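Local coordinates for phist (Plasmodium falciparum, PDB 4JLE), which binds the virulence factor PfEMP1, probably through the helical PHIST domain described here, and comigrates with it to knobs on the surface of the infected red cell, at residues E59-F63 with H88-Q92. Numbering follows the deposited sequence.
Sequences EENIF and HFEMQ
Glu59 and His88 join two roughly antiparallel helices of the PHIST three-helix bundle, 37-72 and 77-110, and illustrate how a buried carboxylate can be accommodated between helices. The glutamate chain reaches across to the neighbouring helix, carrying its carboxylate to the imidazole. The syn lone pair of Glu59 OE1 accepts a hydrogen bond of 2.7 Å from His88 ND1. The N-H...O angle is 151°, the oxygen lies somewhat out of the ring plane, and carboxylate and imidazole planes are turned 33° apart. On the histidine, CG stands anti to the backbone N (chi1 168°), which swings the imidazole out toward the acid, while Gln92 CG covers one ring face, 3.5 Å above the plane.

Met91 touches the same carboxylate, its chain bent at the last torsion. The bend carries Met91 CE to 3.4 Å from Glu59 OE1 and 3.8 Å from Glu59 CG, and Met91 CE also meets Phe63 CZ obliquely at 4.1 Å. Met91 SD packs 3.8 Å from Ile62 CD1. Phe55 adds to the cover on Met91, and Trp142 of the second subunit packs on both Ile62 and Met91, extending the apolar side to the other subunit. The imidazole N-H bond probably offsets part of the cost of burying the acid, and the carboxylate in turn would tend to raise the proton affinity of the imidazole.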
loop_
_atom_site.group_PDB
_atom_site.type_symbol
_atom_site.label_atom_id
_atom_site.label_comp_id
_atom_site.label_asym_id
_atom_site.label_seq_id
_atom_site.Cartn_x
_atom_site.Cartn_y
_atom_site.Cartn_z
ATOM N N GLU B 59 11.032 -2.138 -8.907
ATOM C CA GLU B 59 11.018 -0.675 -8.798
ATOM C C GLU B 59 12.381 -0.073 -9.070
ATOM O O GLU B 59 12.462 0.917 -9.793
ATOM C CB GLU B 59 10.530 -0.223 -7.437
ATOM C CG GLU B 59 9.033 -0.384 -7.233
ATOM C CD GLU B 59 8.563 0.289 -5.960
ATOM O OE1 GLU B 59 7.706 1.201 -6.044
ATOM O OE2 GLU B 59 9.078 -0.080 -4.878
ATOM N N GLU B 60 13.448 -0.684 -8.532
ATOM C CA GLU B 60 14.840 -0.268 -8.743
ATOM C C GLU B 60 15.180 -0.305 -10.223
ATOM O O GLU B 60 15.781 0.629 -10.741
ATOM C CB GLU B 60 15.810 -1.197 -7.970
ATOM C CG GLU B 60 15.890 -0.933 -6.479
ATOM C CD GLU B 60 16.578 -1.974 -5.601
ATOM O OE1 GLU B 60 17.277 -2.865 -6.139
ATOM O OE2 GLU B 60 16.406 -1.900 -4.362
ATOM N N ASN B 61 14.787 -1.395 -10.898
ATOM C CA ASN B 61 15.032 -1.606 -12.324
ATOM C C ASN B 61 14.312 -0.539 -13.166
ATOM O O ASN B 61 14.898 -0.056 -14.128
ATOM C CB ASN B 61 14.637 -3.031 -12.748
ATOM C CG ASN B 61 15.537 -4.109 -12.162
ATOM O OD1 ASN B 61 16.648 -3.839 -11.683
ATOM N ND2 ASN B 61 15.072 -5.360 -12.179
ATOM N N ILE B 62 13.080 -0.148 -12.783
ATOM C CA ILE B 62 12.334 0.894 -13.500
ATOM C C ILE B 62 13.080 2.222 -13.341
ATOM O O ILE B 62 13.359 2.881 -14.332
ATOM C CB ILE B 62 10.857 0.991 -13.017
ATOM C CG1 ILE B 62 10.076 -0.320 -13.300
ATOM C CG2 ILE B 62 10.162 2.220 -13.627
ATOM C CD1 ILE B 62 8.819 -0.537 -12.445
ATOM N N PHE B 63 13.427 2.579 -12.101
ATOM C CA PHE B 63 14.109 3.823 -11.748
ATOM C C PHE B 63 15.530 3.921 -12.378
ATOM O O PHE B 63 15.960 5.021 -12.766
ATOM C CB PHE B 63 14.143 3.997 -10.213
ATOM C CG PHE B 63 12.788 4.211 -9.535
ATOM C CD1 PHE B 63 11.691 4.692 -10.254
ATOM C CD2 PHE B 63 12.627 3.977 -8.173
ATOM C CE1 PHE B 63 10.446 4.882 -9.634
ATOM C CE2 PHE B 63 11.388 4.188 -7.548
ATOM C CZ PHE B 63 10.306 4.638 -8.287
ATOM N N HIS B 88 6.001 5.294 -6.979
ATOM C CA HIS B 88 6.197 4.285 -5.937
ATOM C C HIS B 88 4.864 3.965 -5.239
ATOM O O HIS B 88 4.538 2.790 -5.026
ATOM C CB HIS B 88 7.262 4.731 -4.911
ATOM C CG HIS B 88 7.290 3.866 -3.678
ATOM N ND1 HIS B 88 7.670 2.542 -3.739
ATOM C CD2 HIS B 88 6.891 4.143 -2.413
ATOM C CE1 HIS B 88 7.506 2.068 -2.519
ATOM N NE2 HIS B 88 7.049 3.000 -1.689
ATOM N N PHE B 89 4.104 5.023 -4.920
ATOM C CA PHE B 89 2.783 5.011 -4.295
ATOM C C PHE B 89 1.748 4.323 -5.153
ATOM O O PHE B 89 0.903 3.581 -4.655
ATOM C CB PHE B 89 2.329 6.459 -4.050
ATOM C CG PHE B 89 3.054 7.214 -2.947
ATOM C CD1 PHE B 89 3.089 6.716 -1.640
ATOM C CD2 PHE B 89 3.594 8.473 -3.188
ATOM C CE1 PHE B 89 3.709 7.433 -0.620
ATOM C CE2 PHE B 89 4.230 9.189 -2.165
ATOM C CZ PHE B 89 4.246 8.683 -0.880
ATOM N N GLU B 90 1.770 4.610 -6.438
ATOM C CA GLU B 90 0.834 4.014 -7.408
ATOM C C GLU B 90 1.110 2.502 -7.570
ATOM O O GLU B 90 0.164 1.716 -7.564
ATOM C CB GLU B 90 0.939 4.726 -8.746
ATOM C CG GLU B 90 0.507 6.182 -8.675
ATOM C CD GLU B 90 0.396 6.827 -10.039
ATOM O OE1 GLU B 90 1.368 7.488 -10.472
ATOM O OE2 GLU B 90 -0.638 6.603 -10.708
ATOM N N MET B 91 2.402 2.114 -7.634
ATOM C CA MET B 91 2.838 0.707 -7.739
ATOM C C MET B 91 2.469 -0.082 -6.476
ATOM O O MET B 91 1.948 -1.197 -6.604
ATOM C CB MET B 91 4.330 0.609 -8.056
ATOM C CG MET B 91 4.636 1.111 -9.447
ATOM S SD MET B 91 6.328 0.878 -10.012
ATOM C CE MET B 91 7.178 2.201 -9.231
ATOM N N GLN B 92 2.636 0.535 -5.266
ATOM C CA GLN B 92 2.209 -0.053 -3.985
ATOM C C GLN B 92 0.712 -0.323 -4.023
ATOM O O GLN B 92 0.290 -1.415 -3.663
ATOM C CB GLN B 92 2.548 0.845 -2.777
ATOM C CG GLN B 92 4.053 0.954 -2.458
ATOM C CD GLN B 92 4.587 -0.122 -1.522
ATOM O OE1 GLN B 92 4.532 -1.324 -1.819
ATOM N NE2 GLN B 92 5.172 0.290 -0.388
#